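Local coordinates for metallo-beta-lactamase (Serratia marcescens, PDB 5AXO), which hydrolyses beta-lactam antibiotics at a zinc-containing active site, and is seen here with a ring-opened carbapenem bound, at residues F60-V65 with Q85-A90; V65-S70 with V135-L140; W157-C162 with V170-S175. All coordinates share one frame; numbering follows the deposited sequence. Where two conformers were deposited one is given.

Contact 1. Residues F60-V65 with Q85-A90. With NA (sodium ion), chain H; SO4 (sulfate ion), chain P.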
loop_
_atom_site.group_PDB
_atom_site.type_symbol
_atom_site.label_atom_id
_atom_site.label_comp_id
_atom_site.label_asym_id
_atom_site.label_seq_id
_atom_site.Cartn_x
_atom_site.Cartn_y
_atom_site.Cartn_z
ATOM N N PHE A 60 12.713 -14.281 -8.414
ATOM C CA PHE A 60 13.158 -14.125 -7.037
ATOM C C PHE A 60 12.685 -15.290 -6.192
ATOM O O PHE A 60 11.670 -15.931 -6.487
ATOM C CB PHE A 60 12.654 -12.783 -6.478
ATOM C CG PHE A 60 13.164 -11.590 -7.257
ATOM C CD1 PHE A 60 14.518 -11.282 -7.298
ATOM C CD2 PHE A 60 12.298 -10.803 -7.988
ATOM C CE1 PHE A 60 15.004 -10.258 -8.078
ATOM C CE2 PHE A 60 12.768 -9.782 -8.764
ATOM C CZ PHE A 60 14.128 -9.480 -8.785
ATOM N N LYS A 61 13.346 -15.502 -5.068
ATOM C CA LYS A 61 13.011 -16.550 -4.107
ATOM C C LYS A 61 12.199 -15.938 -2.967
ATOM O O LYS A 61 12.579 -14.892 -2.388
ATOM C CB LYS A 61 14.297 -17.104 -3.508
ATOM C CG LYS A 61 15.137 -17.879 -4.509
ATOM C CD LYS A 61 16.411 -18.415 -3.844
ATOM C CE LYS A 61 17.530 -18.705 -4.845
ATOM N NZ LYS A 61 17.067 -19.461 -6.039
ATOM N N LEU A 62 11.139 -16.632 -2.578
ATOM C CA LEU A 62 10.361 -16.239 -1.422
ATOM C C LEU A 62 11.198 -16.108 -0.169
ATOM O O LEU A 62 11.017 -15.203 0.644
ATOM C CB LEU A 62 9.172 -17.178 -1.210
ATOM C CG LEU A 62 8.140 -17.259 -2.338
ATOM C CD1 LEU A 62 6.990 -18.150 -1.913
ATOM C CD2 LEU A 62 7.640 -15.875 -2.711
ATOM N N SER A 63 12.131 -17.038 0.013
ATOM C CA SER A 63 12.955 -17.015 1.219
ATOM C C SER A 63 13.857 -15.784 1.324
ATOM O O SER A 63 14.344 -15.484 2.404
ATOM C CB SER A 63 13.832 -18.280 1.264
ATOM O OG SER A 63 14.704 -18.319 0.174
ATOM N N ASP A 64 14.051 -15.058 0.222
ATOM C CA ASP A 64 14.838 -13.837 0.224
ATOM C C ASP A 64 13.995 -12.563 0.521
ATOM O O ASP A 64 14.579 -11.492 0.642
ATOM C CB ASP A 64 15.551 -13.666 -1.110
ATOM C CG ASP A 64 16.748 -14.549 -1.261
ATOM O OD1 ASP A 64 17.309 -14.999 -0.256
ATOM O OD2 ASP A 64 17.130 -14.798 -2.418
ATOM N N VAL A 65 12.680 -12.723 0.721
ATOM C CA VAL A 65 11.836 -11.587 1.118
ATOM C C VAL A 65 11.978 -11.421 2.625
ATOM O O VAL A 65 11.634 -12.337 3.374
ATOM C CB VAL A 65 10.376 -11.823 0.737
ATOM C CG1 VAL A 65 9.515 -10.667 1.255
ATOM C CG2 VAL A 65 10.216 -11.968 -0.790
ATOM N N GLN A 85 3.869 -14.091 4.996
ATOM C CA GLN A 85 4.825 -14.132 6.126
ATOM C C GLN A 85 5.282 -15.587 6.393
ATOM O O GLN A 85 6.468 -15.864 6.535
ATOM C CB GLN A 85 4.182 -13.496 7.374
ATOM C CG GLN A 85 5.146 -13.244 8.523
ATOM C CD GLN A 85 5.623 -14.510 9.188
ATOM O OE1 GLN A 85 4.874 -15.430 9.422
ATOM N NE2 GLN A 85 6.902 -14.537 9.494
ATOM N N LYS A 86 4.358 -16.519 6.324
ATOM C CA LYS A 86 4.743 -17.931 6.521
ATOM C C LYS A 86 5.603 -18.442 5.384
ATOM O O LYS A 86 6.530 -19.208 5.629
ATOM C CB LYS A 86 3.513 -18.811 6.667
ATOM C CG LYS A 86 2.828 -18.639 7.997
ATOM C CD LYS A 86 1.637 -19.553 8.133
ATOM C CE LYS A 86 0.375 -18.882 7.651
ATOM N NZ LYS A 86 -0.816 -19.741 7.934
ATOM N N LEU A 87 5.320 -18.042 4.152
ATOM C CA LEU A 87 6.084 -18.525 3.004
ATOM C C LEU A 87 7.476 -17.954 2.945
ATOM O O LEU A 87 8.385 -18.613 2.428
ATOM C CB LEU A 87 5.379 -18.170 1.713
ATOM C CG LEU A 87 4.107 -18.966 1.354
ATOM C CD1 LEU A 87 3.430 -18.250 0.202
ATOM C CD2 LEU A 87 4.467 -20.390 0.989
ATOM N N THR A 88 7.675 -16.771 3.540
ATOM C CA THR A 88 8.944 -16.041 3.395
ATOM C C THR A 88 9.786 -16.095 4.638
ATOM O O THR A 88 11.007 -15.984 4.554
ATOM C CB THR A 88 8.686 -14.572 3.032
ATOM O OG1 THR A 88 7.916 -13.956 4.069
ATOM C CG2 THR A 88 7.975 -14.448 1.689
ATOM N N GLY A 89 9.156 -16.155 5.803
ATOM C CA GLY A 89 9.842 -15.909 7.067
ATOM C C GLY A 89 10.022 -14.459 7.424
ATOM O O GLY A 89 10.735 -14.136 8.404
ATOM N N ALA A 90 9.464 -13.555 6.596
ATOM C CA ALA A 90 9.688 -12.125 6.769
ATOM C C ALA A 90 9.089 -11.543 8.055
ATOM O O ALA A 90 8.188 -12.096 8.675
ATOM C CB ALA A 90 9.149 -11.358 5.565
HETATM NA NA NA H . 2.024 -15.404 9.608
HETATM S S SO4 P . 11.560 -20.149 -2.855
HETATM O O1 SO4 P . 10.765 -21.365 -2.539
HETATM O O2 SO4 P . 11.990 -19.539 -1.549
HETATM O O3 SO4 P . 10.750 -19.265 -3.746
HETATM O O4 SO4 P . 12.812 -20.505 -3.589
HETATM O O HOH W 1 14.001 -17.084 4.686
HETATM O O HOH W 2 12.627 -13.957 5.433
HETATM O O HOH W 3 0.845 -17.006 11.421
#

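Contact 2. Residues V65-S70 with V135-L140. With NA (sodium ion), chain K.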
loop_
_atom_site.group_PDB
_atom_site.type_symbol
_atom_site.label_atom_id
_atom_site.label_comp_id
_atom_site.label_asym_id
_atom_site.label_seq_id
_atom_site.Cartn_x
_atom_site.Cartn_y
_atom_site.Cartn_z
ATOM N N VAL A 65 12.680 -12.723 0.721
ATOM C CA VAL A 65 11.836 -11.587 1.118
ATOM C C VAL A 65 11.978 -11.421 2.625
ATOM O O VAL A 65 11.634 -12.337 3.374
ATOM C CB VAL A 65 10.376 -11.823 0.737
ATOM C CG1 VAL A 65 9.515 -10.667 1.255
ATOM C CG2 VAL A 65 10.216 -11.968 -0.790
ATOM N N LYS A 66 12.595 -10.328 3.055
ATOM C CA LYS A 66 12.957 -10.123 4.463
ATOM C C LYS A 66 11.971 -9.301 5.263
ATOM O O LYS A 66 11.861 -9.486 6.487
ATOM C CB LYS A 66 14.377 -9.557 4.598
ATOM C CG LYS A 66 15.398 -10.384 3.847
ATOM C CD LYS A 66 15.412 -11.849 4.173
ATOM C CE LYS A 66 16.535 -12.557 3.432
ATOM N NZ LYS A 66 16.494 -14.016 3.697
ATOM N N TYR A 67 11.283 -8.382 4.578
ATOM C CA TYR A 67 10.278 -7.537 5.223
ATOM C C TYR A 67 9.034 -7.548 4.347
ATOM O O TYR A 67 9.128 -7.527 3.121
ATOM C CB TYR A 67 10.750 -6.101 5.428
ATOM C CG TYR A 67 11.830 -5.911 6.461
ATOM C CD1 TYR A 67 11.555 -6.095 7.793
ATOM C CD2 TYR A 67 13.105 -5.560 6.103
ATOM C CE1 TYR A 67 12.519 -5.889 8.758
ATOM C CE2 TYR A 67 14.099 -5.447 7.056
ATOM C CZ TYR A 67 13.770 -5.561 8.371
ATOM O OH TYR A 67 14.727 -5.356 9.372
ATOM N N ILE A 68 7.880 -7.496 5.005
ATOM C CA ILE A 68 6.589 -7.194 4.368
ATOM C C ILE A 68 6.096 -5.938 5.020
ATOM O O ILE A 68 5.843 -5.924 6.225
ATOM C CB ILE A 68 5.571 -8.302 4.540
ATOM C CG1 ILE A 68 6.127 -9.606 3.937
ATOM C CG2 ILE A 68 4.227 -7.932 3.907
ATOM C CD1 ILE A 68 5.387 -10.840 4.347
ATOM N N LEU A 69 5.847 -4.926 4.221
ATOM C CA LEU A 69 5.390 -3.622 4.682
ATOM C C LEU A 69 3.886 -3.521 4.431
ATOM O O LEU A 69 3.420 -3.849 3.328
ATOM C CB LEU A 69 6.113 -2.500 3.934
ATOM C CG LEU A 69 7.632 -2.594 3.893
ATOM C CD1 LEU A 69 8.175 -1.371 3.177
ATOM C CD2 LEU A 69 8.267 -2.795 5.256
ATOM N N SER A 70 3.118 -3.097 5.415
ATOM C CA SER A 70 1.676 -2.998 5.280
ATOM C C SER A 70 1.272 -1.535 5.135
ATOM O O SER A 70 1.695 -0.708 5.967
ATOM C CB SER A 70 1.017 -3.547 6.546
ATOM O OG SER A 70 -0.390 -3.357 6.539
ATOM N N VAL A 135 13.393 1.892 6.925
ATOM C CA VAL A 135 13.541 0.448 6.910
ATOM C C VAL A 135 14.653 0.114 5.933
ATOM O O VAL A 135 14.614 0.595 4.773
ATOM C CB VAL A 135 12.224 -0.189 6.455
ATOM C CG1 VAL A 135 12.379 -1.702 6.335
ATOM C CG2 VAL A 135 11.104 0.214 7.401
ATOM N N LYS A 136 15.726 -0.507 6.425
ATOM C CA LYS A 136 16.904 -0.772 5.644
ATOM C C LYS A 136 17.114 -2.261 5.467
ATOM O O LYS A 136 16.948 -3.050 6.393
ATOM C CB LYS A 136 18.137 -0.159 6.297
ATOM C CG LYS A 136 18.111 1.361 6.337
ATOM C CD LYS A 136 19.281 1.904 7.157
ATOM C CE LYS A 136 19.643 3.313 6.711
ATOM N NZ LYS A 136 20.546 3.995 7.679
ATOM N N LEU A 137 17.498 -2.642 4.261
ATOM C CA LEU A 137 17.892 -4.008 3.969
ATOM C C LEU A 137 18.896 -4.008 2.865
ATOM O O LEU A 137 18.594 -3.614 1.750
ATOM C CB LEU A 137 16.655 -4.795 3.544
ATOM C CG LEU A 137 16.925 -6.238 3.228
ATOM C CD1 LEU A 137 17.305 -6.969 4.512
ATOM C CD2 LEU A 137 15.714 -6.866 2.555
ATOM N N GLY A 138 20.163 -4.311 3.191
ATOM C CA GLY A 138 21.233 -4.140 2.214
ATOM C C GLY A 138 21.179 -2.742 1.674
ATOM O O GLY A 138 21.251 -1.767 2.434
ATOM N N PRO A 139 21.120 -2.595 0.341
ATOM C CA PRO A 139 21.112 -1.272 -0.270
ATOM C C PRO A 139 19.735 -0.602 -0.275
ATOM O O PRO A 139 19.628 0.522 -0.778
ATOM C CB PRO A 139 21.552 -1.558 -1.710
ATOM C CG PRO A 139 20.975 -2.881 -1.985
ATOM C CD PRO A 139 21.138 -3.648 -0.686
ATOM N N LEU A 140 18.703 -1.299 0.182
ATOM C CA LEU A 140 17.339 -0.766 0.160
ATOM C C LEU A 140 17.104 0.126 1.345
ATOM O O LEU A 140 17.507 -0.181 2.479
ATOM C CB LEU A 140 16.297 -1.864 0.127
ATOM C CG LEU A 140 16.504 -2.949 -0.928
ATOM C CD1 LEU A 140 15.400 -4.003 -0.812
ATOM C CD2 LEU A 140 16.510 -2.292 -2.311
HETATM NA NA NA K . 0.644 0.270 8.367
HETATM O O HOH W 4 -1.335 -1.672 8.584
#

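Contact 3. Residues W157-C162 with V170-S175. With LMP ((2~{S},3~{R},4~{S})-2-[(2~{S},3~{R})-1,3-bis(oxidanyl)-1-oxidanylidene-butan-2-yl]-4-[(3~{S},5~{S})-5-(dimethylcarbamoy l)pyrrolidin-3-yl]sulfanyl-3-methyl-3,4-dihydro-2~{H}-pyrrole-5-carboxylic acid), chain R.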
loop_
_atom_site.group_PDB
_atom_site.type_symbol
_atom_site.label_atom_id
_atom_site.label_comp_id
_atom_site.label_asym_id
_atom_site.label_seq_id
_atom_site.Cartn_x
_atom_site.Cartn_y
_atom_site.Cartn_z
ATOM N N TRP A 157 4.560 4.423 1.908
ATOM C CA TRP A 157 5.987 4.016 1.915
ATOM C C TRP A 157 6.687 4.609 0.710
ATOM O O TRP A 157 6.119 4.634 -0.392
ATOM C CB TRP A 157 6.059 2.490 1.849
ATOM C CG TRP A 157 5.337 1.791 2.962
ATOM C CD1 TRP A 157 4.056 1.305 2.923
ATOM C CD2 TRP A 157 5.837 1.454 4.257
ATOM N NE1 TRP A 157 3.759 0.630 4.095
ATOM C CE2 TRP A 157 4.825 0.748 4.932
ATOM C CE3 TRP A 157 7.066 1.639 4.903
ATOM C CZ2 TRP A 157 5.008 0.211 6.209
ATOM C CZ3 TRP A 157 7.227 1.093 6.192
ATOM C CH2 TRP A 157 6.202 0.408 6.815
ATOM N N THR A 158 7.920 5.090 0.887
ATOM C CA THR A 158 8.650 5.764 -0.197
ATOM C C THR A 158 10.086 5.264 -0.299
ATOM O O THR A 158 10.670 4.808 0.687
ATOM C CB THR A 158 8.654 7.290 -0.044
ATOM O OG1 THR A 158 9.344 7.684 1.158
ATOM C CG2 THR A 158 7.235 7.814 0.014
ATOM N N TRP A 159 10.595 5.242 -1.500
ATOM C CA TRP A 159 11.995 4.862 -1.767
ATOM C C TRP A 159 12.430 5.446 -3.100
ATOM O O TRP A 159 11.658 6.075 -3.812
ATOM C CB TRP A 159 12.147 3.356 -1.789
ATOM C CG TRP A 159 11.285 2.653 -2.816
ATOM C CD1 TRP A 159 11.627 2.374 -4.101
ATOM C CD2 TRP A 159 9.922 2.180 -2.662
ATOM N NE1 TRP A 159 10.599 1.721 -4.738
ATOM C CE2 TRP A 159 9.564 1.545 -3.862
ATOM C CE3 TRP A 159 9.049 2.094 -1.595
ATOM C CZ2 TRP A 159 8.323 0.944 -4.047
ATOM C CZ3 TRP A 159 7.821 1.489 -1.767
ATOM C CH2 TRP A 159 7.489 0.868 -2.962
ATOM N N GLN A 160 13.685 5.195 -3.444
ATOM C CA GLN A 160 14.257 5.531 -4.731
ATOM C C GLN A 160 14.647 4.279 -5.488
ATOM O O GLN A 160 15.213 3.360 -4.894
ATOM C CB GLN A 160 15.523 6.329 -4.485
ATOM C CG GLN A 160 16.210 6.855 -5.710
ATOM C CD GLN A 160 17.574 7.513 -5.402
ATOM O OE1 GLN A 160 17.723 8.744 -5.490
ATOM N NE2 GLN A 160 18.568 6.693 -5.000
ATOM N N SER A 161 14.302 4.204 -6.770
ATOM C CA SER A 161 14.778 3.152 -7.651
ATOM C C SER A 161 15.482 3.765 -8.807
ATOM O O SER A 161 15.093 4.839 -9.292
ATOM C CB SER A 161 13.624 2.271 -8.148
ATOM O OG SER A 161 13.162 1.413 -7.107
ATOM N N CYS A 162 16.507 3.045 -9.288
ATOM C CA CYS A 162 17.403 3.607 -10.304
ATOM C C CYS A 162 17.650 2.591 -11.415
ATOM O O CYS A 162 17.686 1.402 -11.192
ATOM C CB CYS A 162 18.744 4.008 -9.696
ATOM S SG CYS A 162 18.619 5.034 -8.228
ATOM N N VAL A 170 9.781 6.867 -5.745
ATOM C CA VAL A 170 8.620 5.989 -5.849
ATOM C C VAL A 170 7.857 6.052 -4.533
ATOM O O VAL A 170 8.432 6.107 -3.427
ATOM C CB VAL A 170 9.072 4.537 -6.090
ATOM C CG1 VAL A 170 7.876 3.615 -6.286
ATOM C CG2 VAL A 170 10.027 4.456 -7.263
ATOM N N VAL A 171 6.543 6.130 -4.655
ATOM C CA VAL A 171 5.616 6.181 -3.529
ATOM C C VAL A 171 4.586 5.081 -3.655
ATOM O O VAL A 171 3.906 5.012 -4.677
ATOM C CB VAL A 171 4.844 7.532 -3.501
ATOM C CG1 VAL A 171 3.875 7.559 -2.350
ATOM C CG2 VAL A 171 5.825 8.695 -3.457
ATOM N N PHE A 172 4.470 4.243 -2.640
ATOM C CA PHE A 172 3.364 3.299 -2.513
ATOM C C PHE A 172 2.363 3.972 -1.605
ATOM O O PHE A 172 2.510 4.024 -0.371
ATOM C CB PHE A 172 3.837 1.932 -1.982
ATOM C CG PHE A 172 2.862 0.802 -2.206
ATOM C CD1 PHE A 172 1.648 0.758 -1.555
ATOM C CD2 PHE A 172 3.178 -0.238 -3.062
ATOM C CE1 PHE A 172 0.764 -0.318 -1.712
ATOM C CE2 PHE A 172 2.292 -1.289 -3.244
ATOM C CZ PHE A 172 1.092 -1.329 -2.571
ATOM N N ALA A 173 1.281 4.441 -2.219
ATOM C CA ALA A 173 0.348 5.358 -1.582
ATOM C C ALA A 173 -0.761 4.555 -0.891
ATOM O O ALA A 173 -1.530 3.829 -1.542
ATOM C CB ALA A 173 -0.225 6.328 -2.604
ATOM N N ASP A 174 -0.841 4.653 0.436
ATOM C CA ASP A 174 -1.954 4.112 1.167
ATOM C C ASP A 174 -3.231 4.786 0.727
ATOM O O ASP A 174 -3.248 5.884 0.141
ATOM C CB ASP A 174 -1.732 4.289 2.662
ATOM C CG ASP A 174 -2.676 3.466 3.542
ATOM O OD1 ASP A 174 -3.280 2.534 3.019
ATOM O OD2 ASP A 174 -2.801 3.845 4.729
ATOM N N SER A 175 -4.328 4.104 0.999
ATOM C CA SER A 175 -5.656 4.672 0.763
ATOM C C SER A 175 -5.932 5.850 1.685
ATOM O O SER A 175 -5.698 5.762 2.883
ATOM C CB SER A 175 -6.705 3.593 0.985
ATOM O OG SER A 175 -6.480 2.470 0.127
HETATM C C1 LMP R . -13.273 0.504 -0.826
HETATM C C2 LMP R . -12.288 1.683 -0.696
HETATM C C3 LMP R . -10.989 0.956 -0.427
HETATM O O7A LMP R . -14.034 1.921 -6.369
HETATM C C6A LMP R . -13.206 1.029 -6.243
HETATM N N7A LMP R . -13.400 -0.201 -6.719
HETATM C C9A LMP R . -12.345 -1.205 -6.841
HETATM C C8A LMP R . -14.684 -0.657 -7.234
HETATM C C5A LMP R . -11.899 1.304 -5.550
HETATM C C2A LMP R . -11.999 0.991 -4.062
HETATM N N3A LMP R . -11.529 2.735 -5.665
HETATM C C4A LMP R . -10.822 3.122 -4.425
HETATM C C1A LMP R . -11.213 2.088 -3.365
HETATM S S21 LMP R . -12.207 2.817 -2.109
HETATM C C31 LMP R . -9.755 1.705 -0.174
HETATM O O31 LMP R . -9.764 2.928 -0.459
HETATM O O32 LMP R . -8.659 1.096 0.278
HETATM N N4 LMP R . -11.083 -0.305 -0.350
HETATM C C11 LMP R . -14.419 0.645 0.196
HETATM C C5 LMP R . -12.404 -0.786 -0.718
HETATM C C6 LMP R . -12.772 -1.921 0.261
HETATM C C61 LMP R . -12.868 -1.577 1.766
HETATM O O62 LMP R . -12.059 -0.487 2.229
HETATM C C62 LMP R . -12.524 -2.772 2.661
HETATM C C7 LMP R . -14.085 -2.489 -0.191
HETATM O O71 LMP R . -14.844 -3.063 0.577
HETATM O O72 LMP R . -14.358 -2.461 -1.472
#

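Contact 1. Residues F60-V65 with Q85-A90
Thr88, in the ST turn that closes helix 81-88, presses its methyl group against the short 3-10 segment formed by Leu62, Ser63 and Asp64. Its OG1 accepts the backbone N-H of Ala90 (OG1 to N 3.0 Å) and is also hydrogen-bonded to Met84 O. With chi1 at 60°, OG1 serves the helix end while CG2 faces the 60-65 loop, 3.3 Å from Leu62 O and 3.7 Å from Val65 CB. A threonine suits the place because one branch is polar and the other apolar. Alongside, Leu62 CD1 lies 4.0 Å from Leu87 CB, the two leucines running side by side over helix 47-57. The loop leads into strand 65-69 and the helix into its parallel neighbour 91-95, so the contact packs the entry to a beta-alpha-beta crossover on the end of its helix. Gly89, with phi of 81°, lets the chain swing out of the helix and brings Ala90 CB to 3.5 Å from Val65 O. No direct hydrogen bond joins the segments; waters bridge instead, one of them 2.7 Å from Thr88 O and 2.8 Å from Val65 O. Backbone N-H groups of Leu62 and Ser63 hold a sulfate, probably from the crystallisation liquor, which Arg56 also binds.

Contact 2. Residues V65-S70 with V135-L140
Val135 CG1 sits over one face of the Tyr67 ring, 4.2 Å from its centroid and 20° off the normal, a CH-pi contact displaced toward the CD2 and CE2 rim. The same methyl reaches Leu69 CD2 at 4.4 Å, so it fills the hollow between Tyr67 and Leu69, two of the side chains that strand 65-69 turns toward the other sheet. Chi1 of Val135, 176°, places CG1 opposite the backbone N and aims it at this gap. One step along, the backbone takes over: Lys136 O comes within 3.8 Å of Tyr67 CE2, while the lysine's own side chain leaves for solvent. Leu137 is the next bump. Both methyls of its fork press on the base of Lys66 from one side, with CD2 3.6 Å and CD1 3.9 Å from Lys66 CB, and also reach CG, the two side chains crossing at about a right angle. Lysine fits here by using its methylenes as apolar wall; a bend at chi2 (-53°) carries the ammonium away to Ser63 O. The strands run antiparallel, yet 8.7 Å separates their axes, a spacing of face-to-face sheet packing in which side chains do most of the meshing and no hydrogen bond crosses. Beyond Leu137 the chain reverses in a type II' turn. Leu93 of strand 91-95 touches Tyr67, Leu69 and Val135, and Ile38 of strand 37-40 adjoins Leu69 and Leu137; on the reverse of strand 65-69, helix 81-88 packs on Ile68.

Contact 3. Residues W157-C162 with V170-S175
Trp159 and Val170 form a hydrogen-bonded pair of the antiparallel hairpin made by strands 155-163 and 166-173, with Val170 N 2.8 Å from Trp159 O and Trp159 N 3.0 Å from Val170 O. From its CB, the tryptophan takes chi1 of 58°, which tucks CG between the backbone N and carbonyl carbon and swings the indole across toward the partner strand. There CD1 meets Val170 CB at 3.9 Å, and NE1 approaches the same CB at 3.5 Å while giving its hydrogen bond to Thr18 OG1. Farther out, CZ2 rests 3.5 Å from Val170 CG1, and CH2 at the tip lies 3.9 Å from Phe172 CB. A branched valine suits this place, since its CB and CG1 together pave one indole face. Thr158 and Val171, a non-hydrogen-bonded pair, point to the opposite side of the sheet, with Thr158 CG2 and Val171 CG2 3.8 Å apart. Past the strand, in one of its two conformers Ser175 OG donates to ligand O32 at 2.6 Å, and Asp174 OD1 is hydrogen-bonded to ND1 of the zinc ligand His72. Strand 140-146 flanks the hairpin beside Trp157, strand 210-213 beside Val171, and strands 29-31 and 37-40 of the other sheet pack on the tryptophan and phenylalanine side.

In the fold
The three contacts step through the alpha-beta/beta-alpha sandwich of the metallo-beta-lactamase fold. Contact 1 joins a loop and a helix end on the outer side of the seven-stranded sheet; contact 2 packs that sheet on the edge strand of the five-stranded one; contact 3 is a hairpin inside the second sheet. Contacts 1 and 2 share Val65, lie 11 Å apart between centres and interlace along the chain. Contact 3 follows both, its centre 13 Å from contact 2 and 21 Å from contact 1. Trp157 links the latter two through a weak hydrogen bond to Ser70 O. Both sheets deliver residues to the zinc site: His72, a zinc ligand, follows 65-70, and Ser175, which touches it, ends 170-175.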